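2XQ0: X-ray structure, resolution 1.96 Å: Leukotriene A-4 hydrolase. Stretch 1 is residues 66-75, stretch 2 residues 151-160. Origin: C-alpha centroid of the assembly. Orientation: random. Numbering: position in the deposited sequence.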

ATOM      1  N   GLU A  66      10.057   5.905  33.825  1.00 56.83           N
ATOM      2  CA  GLU A  66       9.330   6.815  32.958  1.00 53.52           C
ATOM      3  C   GLU A  66       8.634   6.070  31.831  1.00 36.27           C
ATOM      4  O   GLU A  66       9.089   5.007  31.407  1.00 30.89           O
ATOM      5  CB  GLU A  66      10.282   7.842  32.350  1.00 52.93           C
ATOM      6  CG  GLU A  66      10.751   8.922  33.302  1.00 55.20           C
ATOM      7  CD  GLU A  66      11.832   9.792  32.688  1.00 54.86           C
ATOM      8  OE1 GLU A  66      12.094  10.892  33.227  1.00 54.30           O
ATOM      9  OE2 GLU A  66      12.417   9.373  31.664  1.00 46.26           O
ATOM     10  N   LEU A  67       7.528   6.642  31.370  1.00 28.24           N
ATOM     11  CA  LEU A  67       6.877   6.236  30.128  1.00 30.11           C
ATOM     12  C   LEU A  67       7.462   7.125  29.058  1.00 27.82           C
ATOM     13  O   LEU A  67       7.566   8.329  29.264  1.00 29.42           O
ATOM     14  CB  LEU A  67       5.383   6.549  30.180  1.00 41.32           C
ATOM     15  CG  LEU A  67       4.287   5.519  30.437  1.00 46.23           C
ATOM     16  CD1 LEU A  67       4.374   4.355  29.457  1.00 29.11           C
ATOM     17  CD2 LEU A  67       4.331   5.038  31.871  1.00 53.81           C
ATOM     18  N   HIS A  68       7.830   6.547  27.920  1.00 26.51           N
ATOM     19  CA  HIS A  68       8.274   7.320  26.774  1.00 22.14           C
ATOM     20  C   HIS A  68       7.333   6.956  25.628  1.00 28.28           C
ATOM     21  O   HIS A  68       7.246   5.787  25.238  1.00 24.12           O
ATOM     22  CB  HIS A  68       9.687   6.925  26.351  1.00 25.85           C
ATOM     23  CG  HIS A  68      10.752   7.303  27.329  1.00 31.67           C
ATOM     24  ND1 HIS A  68      12.060   6.896  27.192  1.00 20.73           N
ATOM     25  CD2 HIS A  68      10.704   8.039  28.466  1.00 28.85           C
ATOM     26  CE1 HIS A  68      12.778   7.372  28.194  1.00 26.84           C
ATOM     27  NE2 HIS A  68      11.976   8.069  28.981  1.00 31.85           N
ATOM     28  N   LEU A  69       6.627   7.943  25.092  1.00 21.36           N
ATOM     29  CA  LEU A  69       5.753   7.696  23.936  1.00 22.12           C
ATOM     30  C   LEU A  69       6.195   8.515  22.722  1.00 23.12           C
ATOM     31  O   LEU A  69       6.913   9.521  22.852  1.00 20.42           O
ATOM     32  CB  LEU A  69       4.277   7.971  24.270  1.00 24.34           C
ATOM     33  CG  LEU A  69       3.539   7.186  25.374  1.00 31.88           C
ATOM     34  CD1 LEU A  69       2.042   7.480  25.372  1.00 29.65           C
ATOM     35  CD2 LEU A  69       3.726   5.714  25.246  1.00 35.54           C
ATOM     36  N   ASP A  70       5.762   8.065  21.543  1.00 23.57           N
ATOM     37  CA  ASP A  70       6.047   8.716  20.273  1.00 23.36           C
ATOM     38  C   ASP A  70       5.003   9.806  20.088  1.00 24.38           C
ATOM     39  O   ASP A  70       3.849   9.591  20.404  1.00 23.18           O
ATOM     40  CB  ASP A  70       5.843   7.709  19.123  1.00 17.75           C
ATOM     41  CG  ASP A  70       6.964   6.686  19.006  1.00 25.67           C
ATOM     42  OD1 ASP A  70       8.115   7.105  18.776  1.00 23.72           O
ATOM     43  OD2 ASP A  70       6.681   5.458  19.074  1.00 22.43           O
ATOM     44  N   THR A  71       5.405  10.962  19.580  1.00 17.59           N
ATOM     45  CA  THR A  71       4.466  11.964  19.088  1.00 20.68           C
ATOM     46  C   THR A  71       5.161  12.659  17.950  1.00 24.49           C
ATOM     47  O   THR A  71       6.390  12.613  17.863  1.00 22.27           O
ATOM     48  CB  THR A  71       4.079  13.047  20.147  1.00 27.38           C
ATOM     49  OG1 THR A  71       5.149  13.988  20.309  1.00 32.78           O
ATOM     50  CG2 THR A  71       3.737  12.424  21.476  1.00 24.11           C
ATOM     51  N   SER A  72       4.374  13.286  17.079  1.00 20.10           N
ATOM     52  CA  SER A  72       4.893  14.140  16.022  1.00 23.78           C
ATOM     53  C   SER A  72       3.903  15.270  15.742  1.00 26.85           C
ATOM     54  O   SER A  72       2.785  15.036  15.272  1.00 20.53           O
ATOM     55  CB  SER A  72       5.127  13.347  14.739  1.00 24.25           C
ATOM     56  OG  SER A  72       5.535  14.242  13.719  1.00 23.41           O
ATOM     57  N   TYR A  73       4.320  16.493  16.040  1.00 22.54           N
ATOM     58  CA  TYR A  73       3.475  17.665  15.872  1.00 18.26           C
ATOM     59  C   TYR A  73       2.125  17.522  16.562  1.00 22.87           C
ATOM     60  O   TYR A  73       1.096  17.931  16.015  1.00 26.75           O
ATOM     61  CB  TYR A  73       3.244  17.945  14.391  1.00 22.56           C
ATOM     62  CG  TYR A  73       4.495  18.053  13.552  1.00 25.99           C
ATOM     63  CD1 TYR A  73       5.439  19.045  13.786  1.00 30.66           C
ATOM     64  CD2 TYR A  73       4.716  17.174  12.500  1.00 37.66           C
ATOM     65  CE1 TYR A  73       6.573  19.146  13.001  1.00 35.28           C
ATOM     66  CE2 TYR A  73       5.838  17.261  11.717  1.00 36.40           C
ATOM     67  CZ  TYR A  73       6.763  18.247  11.967  1.00 38.33           C
ATOM     68  OH  TYR A  73       7.874  18.323  11.168  1.00 38.40           O
ATOM     69  N   LEU A  74       2.110  16.933  17.746  1.00 24.94           N
ATOM     70  CA  LEU A  74       0.890  16.958  18.557  1.00 28.44           C
ATOM     71  C   LEU A  74       0.970  18.063  19.600  1.00 30.66           C
ATOM     72  O   LEU A  74       2.057  18.465  20.021  1.00 36.28           O
ATOM     73  CB  LEU A  74       0.641  15.626  19.261  1.00 28.93           C
ATOM     74  CG  LEU A  74       0.315  14.398  18.429  1.00 31.29           C
ATOM     75  CD1 LEU A  74       0.257  13.153  19.318  1.00 31.58           C
ATOM     76  CD2 LEU A  74      -0.991  14.602  17.699  1.00 27.88           C
ATOM     77  N   ASP A  75      -0.194  18.567  19.988  1.00 29.00           N
ATOM     78  CA  ASP A  75      -0.315  19.459  21.127  1.00 32.85           C
ATOM     79  C   ASP A  75      -0.778  18.599  22.314  1.00 32.63           C
ATOM     80  O   ASP A  75      -1.959  18.308  22.445  1.00 35.72           O
ATOM     81  CB  ASP A  75      -1.339  20.554  20.790  1.00 34.14           C
ATOM     82  CG  ASP A  75      -1.576  21.523  21.925  1.00 40.95           C
ATOM     83  OD1 ASP A  75      -0.881  21.441  22.959  1.00 37.30           O
ATOM     84  OD2 ASP A  75      -2.476  22.380  21.768  1.00 45.10           O
ATOM     85  N   ALA A 151       1.115   7.371  12.800  1.00 15.69           N
ATOM     86  CA  ALA A 151       0.136   7.241  13.888  1.00 14.10           C
ATOM     87  C   ALA A 151       0.488   8.193  15.025  1.00 18.26           C
ATOM     88  O   ALA A 151      -0.390   8.790  15.650  1.00 20.55           O
ATOM     89  CB  ALA A 151       0.052   5.823  14.378  1.00 20.04           C
ATOM     90  N   ARG A 152       1.783   8.348  15.282  1.00 18.15           N
ATOM     91  CA  ARG A 152       2.259   9.271  16.321  1.00 17.42           C
ATOM     92  C   ARG A 152       1.935  10.738  15.992  1.00 16.18           C
ATOM     93  O   ARG A 152       2.125  11.615  16.826  1.00 17.63           O
ATOM     94  CB  ARG A 152       3.772   9.103  16.536  1.00 10.94           C
ATOM     95  CG  ARG A 152       4.599   9.546  15.314  1.00 16.20           C
ATOM     96  CD  ARG A 152       6.076   9.124  15.389  1.00 20.00           C
ATOM     97  NE  ARG A 152       6.226   7.667  15.364  1.00 16.99           N
ATOM     98  CZ  ARG A 152       7.379   7.001  15.302  1.00 16.57           C
ATOM     99  NH1 ARG A 152       8.549   7.643  15.285  1.00 19.34           N
ATOM    100  NH2 ARG A 152       7.359   5.673  15.266  1.00 16.82           N
ATOM    101  N   SER A 153       1.447  11.016  14.786  1.00 17.45           N
ATOM    102  CA  SER A 153       1.069  12.401  14.456  1.00 20.36           C
ATOM    103  C   SER A 153      -0.439  12.574  14.614  1.00 21.40           C
ATOM    104  O   SER A 153      -0.985  13.685  14.469  1.00 22.26           O
ATOM    105  CB  SER A 153       1.530  12.750  13.039  1.00 28.83           C
ATOM    106  OG  SER A 153       1.381  14.121  12.736  1.00 31.18           O
ATOM    107  N   LEU A 154      -1.113  11.462  14.913  1.00 22.34           N
ATOM    108  CA  LEU A 154      -2.564  11.458  15.143  1.00 20.20           C
ATOM    109  C   LEU A 154      -2.896  11.308  16.637  1.00 24.56           C
ATOM    110  O   LEU A 154      -3.784  11.983  17.149  1.00 23.04           O
ATOM    111  CB  LEU A 154      -3.251  10.348  14.337  1.00 18.90           C
ATOM    112  CG  LEU A 154      -4.761  10.232  14.543  1.00 24.81           C
ATOM    113  CD1 LEU A 154      -5.467  11.539  14.145  1.00 23.67           C
ATOM    114  CD2 LEU A 154      -5.372   9.051  13.788  1.00 25.35           C
ATOM    115  N   PHE A 155      -2.177  10.427  17.332  1.00 22.27           N
ATOM    116  CA  PHE A 155      -2.273  10.344  18.795  1.00 19.45           C
ATOM    117  C   PHE A 155      -0.979   9.827  19.405  1.00 19.18           C
ATOM    118  O   PHE A 155      -0.242   9.104  18.763  1.00 17.67           O
ATOM    119  CB  PHE A 155      -3.454   9.469  19.241  1.00 21.11           C
ATOM    120  CG  PHE A 155      -3.383   8.042  18.766  1.00 26.50           C
ATOM    121  CD1 PHE A 155      -3.037   7.022  19.642  1.00 28.36           C
ATOM    122  CD2 PHE A 155      -3.666   7.719  17.450  1.00 27.72           C
ATOM    123  CE1 PHE A 155      -2.977   5.692  19.208  1.00 33.82           C
ATOM    124  CE2 PHE A 155      -3.604   6.396  17.004  1.00 30.39           C
ATOM    125  CZ  PHE A 155      -3.256   5.382  17.887  1.00 27.15           C
ATOM    126  N   PRO A 156      -0.698  10.211  20.659  1.00 23.37           N
ATOM    127  CA  PRO A 156       0.518   9.725  21.316  1.00 19.70           C
ATOM    128  C   PRO A 156       0.381   8.234  21.582  1.00 27.59           C
ATOM    129  O   PRO A 156      -0.675   7.779  22.021  1.00 23.89           O
ATOM    130  CB  PRO A 156       0.568  10.537  22.618  1.00 23.75           C
ATOM    131  CG  PRO A 156      -0.844  10.966  22.870  1.00 26.49           C
ATOM    132  CD  PRO A 156      -1.553  11.022  21.548  1.00 23.13           C
ATOM    133  N   CYS A 157       1.422   7.469  21.274  1.00 23.86           N
ATOM    134  CA  CYS A 157       1.319   6.028  21.391  1.00 25.46           C
ATOM    135  C   CYS A 157       2.670   5.338  21.311  1.00 26.65           C
ATOM    136  O   CYS A 157       3.710   5.966  21.098  1.00 24.12           O
ATOM    137  CB  CYS A 157       0.406   5.485  20.280  1.00 24.77           C
ATOM    138  SG  CYS A 157       0.952   5.871  18.588  1.00 29.81           S
ATOM    139  N   PHE A 158       2.657   4.028  21.499  1.00 23.56           N
ATOM    140  CA  PHE A 158       3.842   3.226  21.209  1.00 26.22           C
ATOM    141  C   PHE A 158       3.767   2.900  19.722  1.00 28.62           C
ATOM    142  O   PHE A 158       3.217   1.866  19.329  1.00 31.67           O
ATOM    143  CB  PHE A 158       3.814   1.948  22.026  1.00 24.93           C
ATOM    144  CG  PHE A 158       3.899   2.169  23.510  1.00 31.53           C
ATOM    145  CD1 PHE A 158       5.082   2.576  24.099  1.00 29.07           C
ATOM    146  CD2 PHE A 158       2.802   1.957  24.317  1.00 38.08           C
ATOM    147  CE1 PHE A 158       5.170   2.767  25.469  1.00 34.13           C
ATOM    148  CE2 PHE A 158       2.891   2.143  25.694  1.00 38.85           C
ATOM    149  CZ  PHE A 158       4.077   2.551  26.266  1.00 31.52           C
ATOM    150  N   ASP A 159       4.284   3.803  18.893  1.00 22.85           N
ATOM    151  CA  ASP A 159       4.110   3.726  17.436  1.00 23.93           C
ATOM    152  C   ASP A 159       5.106   2.764  16.785  1.00 20.24           C
ATOM    153  O   ASP A 159       6.000   3.173  16.023  1.00 20.04           O
ATOM    154  CB  ASP A 159       4.208   5.123  16.793  1.00 26.13           C
ATOM    155  CG  ASP A 159       3.750   5.140  15.338  1.00 24.41           C
ATOM    156  OD1 ASP A 159       3.222   4.115  14.851  1.00 24.46           O
ATOM    157  OD2 ASP A 159       3.905   6.190  14.667  1.00 20.00           O
ATOM    158  N   THR A 160       4.932   1.478  17.081  1.00 20.63           N
ATOM    159  CA  THR A 160       5.761   0.429  16.485  1.00 19.42           C
ATOM    160  C   THR A 160       4.873  -0.766  16.122  1.00 17.31           C
ATOM    161  O   THR A 160       3.896  -1.052  16.811  1.00 21.97           O
ATOM    162  CB  THR A 160       6.940   0.012  17.430  1.00 26.86           C
ATOM    163  OG1 THR A 160       7.454  -1.263  17.037  1.00 19.45           O
ATOM    164  CG2 THR A 160       6.489  -0.068  18.863  1.00 33.51           C
TER
HETATM  165  O   HOH W   1      -0.893  16.425  14.660  1.00 28.42           O

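How do the two backbones meet? The first stretch begins as a strand at Glu66, while the second stretch opens with a 3-10 segment at 151-153 and continues as loop. The two stretches, from one chain, form a single antiparallel bridge between Asp70 and Cys157, whose CA atoms lie 5.5 Å apart. Asp70 N donates to Cys157 O at 3.0 Å, and Cys157 N returns a weak bond to Asp70 O at 3.3 Å. That same carbonyl takes a CA-H...O contact from Pro156, with Asp70 O 3.5 Å from Pro156 CA. Further along, Ser72 N donates to Arg152 O at 2.8 Å, and the 3.3 Å approach of Thr71 CA to Arg152 O adds a second CA-H...O contact.

What does Asp70 do with its carboxylate? Its CA-to-CB bond points toward the second stretch, and OD2 accepts a hydrogen bond from Asp159 N at 2.9 Å. Asp70 OD1 lies over one face of the Arg152 guanidinium, 3.6 Å from Arg152 NH1. Because the oxygen sits well out of the guanidinium plane, no N-H points at it, and this salt bridge rests on charge alone. Asp159 is met by N-H groups instead: Arg152 NE donates to Asp159 OD2 at 2.8 Å, a salt bridge within the second stretch, while Arg152 NH2 reaches Asp159 O at 2.9 Å. Arg152 thus has directional hydrogen bonds to Asp159 and a charge-only contact with Asp70.

Which side chains build the apolar contact? Phe158 has its CA-to-CB bond directed away from the first stretch, yet its ring comes back within reach of two leucines. Leu69 CD2 sits over one face, 3.4 Å from the centroid of the Phe158 ring and 17° off its normal, so a methyl C-H can meet the pi cloud. Leu67 CD1 instead approaches the ring edge, 3.7 Å from Phe158 CZ. Farther along, Leu74 CD1 packs against Pro156 CD at 3.6 Å, bringing two apolar side chains together.

How is the loop around Ser72 tied to the second stretch? Ser153 OG donates to Ser72 O at 3.0 Å, and Ser153 CA lies 3.2 Å from Ser72 O in a CA-H...O contact, so hydroxyl and backbone carbon of one residue converge on a single carbonyl. A water then bridges the next step, donating to Tyr73 O at 2.8 Å from its oxygen and to Ser153 O at 2.7 Å. It links two carbonyls that, both being acceptors, could not hydrogen-bond to each other directly.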